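Local coordinates for 3-hydroxyadipyl-CoA dehydrogenase (Escherichia coli, PDB 3MOG), which catalyses the NAD+-dependent oxidation of 3-hydroxyadipyl-CoA to 3-oxoadipyl-CoA in the breakdown of phenylacetate, at residues Glu214-Asp217 against Ala218-Asp222; Asp235-Gln239 against Asp240-Ala244. All blocks are in the same frame, centred on the assembly; numbering follows the deposited sequence.

Interaction 1: Glu214-Asp217 against Ala218-Asp222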
loop_
_atom_site.group_PDB
_atom_site.type_symbol
_atom_site.label_atom_id
_atom_site.label_comp_id
_atom_site.label_asym_id
_atom_site.label_seq_id
_atom_site.Cartn_x
_atom_site.Cartn_y
_atom_site.Cartn_z
ATOM N N GLU C 214 9.056 28.976 5.527
ATOM C CA GLU C 214 8.511 30.213 6.106
ATOM C C GLU C 214 7.305 30.712 5.331
ATOM O O GLU C 214 6.409 31.311 5.898
ATOM C CB GLU C 214 9.563 31.351 6.110
ATOM C CG GLU C 214 10.974 30.957 6.485
ATOM C CD GLU C 214 11.827 30.611 5.270
ATOM O OE1 GLU C 214 12.015 31.488 4.395
ATOM O OE2 GLU C 214 12.316 29.463 5.196
ATOM N N VAL C 215 7.304 30.488 4.022
ATOM C CA VAL C 215 6.214 30.949 3.167
ATOM C C VAL C 215 4.984 30.029 3.345
ATOM O O VAL C 215 3.851 30.515 3.474
ATOM C CB VAL C 215 6.687 31.092 1.694
ATOM C CG1 VAL C 215 5.533 31.419 0.762
ATOM C CG2 VAL C 215 7.754 32.188 1.586
ATOM N N ILE C 216 5.222 28.714 3.383
ATOM C CA ILE C 216 4.173 27.734 3.671
ATOM C C ILE C 216 3.529 28.023 5.024
ATOM O O ILE C 216 2.300 28.088 5.120
ATOM C CB ILE C 216 4.723 26.292 3.679
ATOM C CG1 ILE C 216 5.453 25.990 2.364
ATOM C CG2 ILE C 216 3.597 25.301 3.977
ATOM C CD1 ILE C 216 6.160 24.612 2.297
ATOM N N ASP C 217 4.354 28.229 6.057
ATOM C CA ASP C 217 3.845 28.575 7.393
ATOM C C ASP C 217 3.060 29.897 7.449
ATOM O O ASP C 217 2.101 30.033 8.221
ATOM C CB ASP C 217 4.977 28.615 8.423
ATOM C CG ASP C 217 5.475 27.228 8.815
ATOM O OD1 ASP C 217 4.841 26.209 8.464
ATOM O OD2 ASP C 217 6.523 27.155 9.474
ATOM N N ALA C 218 3.457 30.858 6.621
ATOM C CA ALA C 218 2.820 32.177 6.631
ATOM C C ALA C 218 1.457 32.139 5.960
ATOM O O ALA C 218 0.526 32.788 6.416
ATOM C CB ALA C 218 3.717 33.216 5.965
ATOM N N ALA C 219 1.354 31.379 4.874
ATOM C CA ALA C 219 0.088 31.184 4.188
ATOM C C ALA C 219 -0.917 30.520 5.116
ATOM O O ALA C 219 -2.055 30.961 5.220
ATOM C CB ALA C 219 0.279 30.348 2.928
ATOM N N LEU C 220 -0.480 29.475 5.812
ATOM C CA LEU C 220 -1.387 28.696 6.645
ATOM C C LEU C 220 -1.802 29.441 7.924
ATOM O O LEU C 220 -2.960 29.376 8.323
ATOM C CB LEU C 220 -0.811 27.301 6.931
ATOM C CG LEU C 220 -1.076 26.154 5.925
ATOM C CD1 LEU C 220 -2.564 25.817 5.825
ATOM C CD2 LEU C 220 -0.520 26.396 4.524
ATOM N N ARG C 221 -0.875 30.181 8.528
ATOM C CA ARG C 221 -1.182 30.976 9.727
ATOM C C ARG C 221 -1.849 32.330 9.428
ATOM O O ARG C 221 -2.879 32.653 10.003
ATOM C CB ARG C 221 0.060 31.148 10.631
ATOM C CG ARG C 221 -0.024 32.282 11.685
ATOM C CD ARG C 221 1.231 32.372 12.587
ATOM N NE ARG C 221 2.443 31.961 11.877
ATOM C CZ ARG C 221 3.235 32.766 11.171
ATOM N NH1 ARG C 221 4.300 32.265 10.548
ATOM N NH2 ARG C 221 2.966 34.062 11.080
ATOM N N ASP C 222 -1.265 33.119 8.534
ATOM C CA ASP C 222 -1.775 34.476 8.323
ATOM C C ASP C 222 -2.714 34.589 7.123
ATOM O O ASP C 222 -3.322 35.638 6.916
ATOM C CB ASP C 222 -0.634 35.497 8.234
ATOM C CG ASP C 222 0.216 35.544 9.494
ATOM O OD1 ASP C 222 1.454 35.481 9.369
ATOM O OD2 ASP C 222 -0.346 35.631 10.604
HETATM O O HOH W 1 6.472 31.894 8.259
#
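R221 folds back over D217, one turn earlier on helix 213-223. The backbone N of R221 bonds to D217 O at 3.0 Å, and its guanidinium lays one face over the same oxygen, with NH1 3.9 Å from D217 O. The chain gets there by starting with CG anti to the backbone N (chi1 163°) and bending at chi3 (32°). The other terminal nitrogen, NH2, makes a salt bridge of 2.7 Å to D222 OD1, which lies off the same face of the guanidinium as D217 O. Were R221 shortened to alanine, the D222 carboxylate would probably lose its charged mate and D217 O the flat group lying over it.

The i to i+4 bonds of an alpha helix, here in the C-terminal 3-hydroxyacyl-CoA dehydrogenase domain, carry the rest: A219 N to V215 O at 3.0 Å and L220 N to I216 O at 3.2 Å. L220 CD2 sits 3.3 Å from I216 O and 4.3 Å from I216 CG2, on the face turned to helices 196-207 and 230-237. The D217 carboxylate looks elsewhere: OD1 takes the backbone N of L231, and OD2 takes E232 N and Y283 OH. L231 and E232 lie in the first turn of helix 230-237, so D217 ties one helix to the start of the next. Three donors on a buried carboxylate would be expected to favour its charged form.

Interaction 2: Asp235-Gln239 against Asp240-Ala244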
loop_
_atom_site.group_PDB
_atom_site.type_symbol
_atom_site.label_atom_id
_atom_site.label_comp_id
_atom_site.label_asym_id
_atom_site.label_seq_id
_atom_site.Cartn_x
_atom_site.Cartn_y
_atom_site.Cartn_z
ATOM N N ASP C 235 8.487 21.566 14.320
ATOM C CA ASP C 235 9.731 21.926 15.031
ATOM C C ASP C 235 9.491 22.104 16.531
ATOM O O ASP C 235 10.328 21.737 17.348
ATOM C CB ASP C 235 10.374 23.193 14.445
ATOM C CG ASP C 235 11.486 22.895 13.432
ATOM O OD1 ASP C 235 11.602 21.738 12.977
ATOM O OD2 ASP C 235 12.253 23.832 13.087
ATOM N N LEU C 236 8.325 22.629 16.888
ATOM C CA LEU C 236 7.978 22.840 18.289
ATOM C C LEU C 236 7.386 21.626 18.990
ATOM O O LEU C 236 7.445 21.537 20.210
ATOM C CB LEU C 236 7.032 24.029 18.417
ATOM C CG LEU C 236 7.680 25.279 19.007
ATOM C CD1 LEU C 236 7.218 26.519 18.273
ATOM C CD2 LEU C 236 7.383 25.379 20.510
ATOM N N ILE C 237 6.781 20.712 18.235
ATOM C CA ILE C 237 6.305 19.455 18.808
ATOM C C ILE C 237 7.514 18.530 18.952
ATOM O O ILE C 237 7.635 17.786 19.929
ATOM C CB ILE C 237 5.165 18.811 17.961
ATOM C CG1 ILE C 237 3.867 19.610 18.110
ATOM C CG2 ILE C 237 4.876 17.360 18.399
ATOM C CD1 ILE C 237 2.768 19.195 17.135
ATOM N N GLY C 238 8.424 18.615 17.990
ATOM C CA GLY C 238 9.584 17.739 17.962
ATOM C C GLY C 238 9.400 16.764 16.831
ATOM O O GLY C 238 8.444 15.980 16.833
ATOM N N GLN C 239 10.303 16.829 15.855
ATOM C CA GLN C 239 10.211 16.019 14.647
ATOM C C GLN C 239 10.062 14.538 14.943
ATOM O O GLN C 239 9.280 13.870 14.285
ATOM C CB GLN C 239 11.407 16.248 13.716
ATOM C CG GLN C 239 11.548 17.685 13.229
ATOM C CD GLN C 239 10.417 18.104 12.321
ATOM O OE1 GLN C 239 9.745 17.268 11.720
ATOM N NE2 GLN C 239 10.196 19.410 12.215
ATOM N N ASP C 240 10.789 14.051 15.949
ATOM C CA ASP C 240 10.678 12.662 16.394
ATOM C C ASP C 240 9.265 12.285 16.840
ATOM O O ASP C 240 8.782 11.216 16.487
ATOM C CB ASP C 240 11.713 12.336 17.489
ATOM C CG ASP C 240 11.592 13.238 18.733
ATOM O OD1 ASP C 240 11.052 14.367 18.651
ATOM O OD2 ASP C 240 12.050 12.806 19.807
ATOM N N VAL C 241 8.608 13.174 17.585
ATOM C CA VAL C 241 7.279 12.904 18.146
ATOM C C VAL C 241 6.204 12.926 17.049
ATOM O O VAL C 241 5.393 11.997 16.948
ATOM C CB VAL C 241 6.926 13.900 19.296
ATOM C CG1 VAL C 241 5.542 13.600 19.900
ATOM C CG2 VAL C 241 8.001 13.866 20.401
ATOM N N ASN C 242 6.237 13.963 16.210
ATOM C CA ASN C 242 5.219 14.165 15.180
ATOM C C ASN C 242 5.306 13.091 14.100
ATOM O O ASN C 242 4.277 12.607 13.634
ATOM C CB ASN C 242 5.286 15.607 14.649
ATOM C CG ASN C 242 4.380 15.869 13.452
ATOM O OD1 ASN C 242 4.780 15.657 12.300
ATOM N ND2 ASN C 242 3.179 16.410 13.712
ATOM N N PHE C 243 6.536 12.689 13.764
ATOM C CA PHE C 243 6.803 11.639 12.777
ATOM C C PHE C 243 6.368 10.281 13.301
ATOM O O PHE C 243 5.912 9.436 12.523
ATOM C CB PHE C 243 8.298 11.609 12.417
ATOM C CG PHE C 243 8.678 10.597 11.348
ATOM C CD1 PHE C 243 8.377 10.829 10.010
ATOM C CD2 PHE C 243 9.401 9.455 11.680
ATOM C CE1 PHE C 243 8.753 9.927 9.009
ATOM C CE2 PHE C 243 9.789 8.528 10.692
ATOM C CZ PHE C 243 9.462 8.763 9.354
ATOM N N ALA C 244 6.517 10.074 14.609
ATOM C CA ALA C 244 6.119 8.807 15.245
ATOM C C ALA C 244 4.605 8.642 15.224
ATOM O O ALA C 244 4.111 7.534 15.034
ATOM C CB ALA C 244 6.651 8.709 16.690
#
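I237, the last residue of helix 230-237, sets its CG2 against V241 CG1 at 4.1 Å, and the two side chains cross at about a right angle. With CG2 anti to the backbone N, this methyl also comes within 4.2 Å of N242 CB.

G238 breaks the helix with a positive phi (109°) and at once serves as N-cap of helix 239-252. Its O receives N242 N at 3.1 Å, plus a weak bond from V241 N. A side chain here would run into the carbonyl O of I237 and come tight against D240 OD1, which lies 3.4 Å from G238 C and bonds weakly to V241 N.

Q239 opens the new helix, its O taking F243 N at 3.0 Å. Bent at chi2 (-67°), its side chain reaches back across the break: NE2 gives D235 OD1 a bond of 2.8 Å, in the amide plane but on the anti side of the carboxylate, and also bonds to T234 OG1. Q239 OE1 accepts from Q265 NE2, as does N242 OD1. D235 is gripped further by W285 NE1 and the backbone N atoms of V282 and Y283. The neutral Q239 amide thus bridges a buried carboxylate and helix 263-270, carrying polar contact across the glycine break.

Both contacts are local and lie in the range of the C-terminal 3-hydroxyacyl-CoA dehydrogenase domain, 19 Å apart between centres and in series along the chain. Interaction 1 stays inside one helix, 213-223, and is mostly buried; interaction 2 spans the break between helices 230-237 and 239-252 and is only partly buried, with I237 and V241 on its exposed side. Helix 230-237 joins them: its start is held from interaction 1 and its end belongs to interaction 2. Each has a buried aspartate gripped by backbone N atoms, and Y283 serves both, through its hydroxyl in one and its backbone N in the other. Charge pairing marks 214-222, while a side-chain amide does the bridging in 235-244.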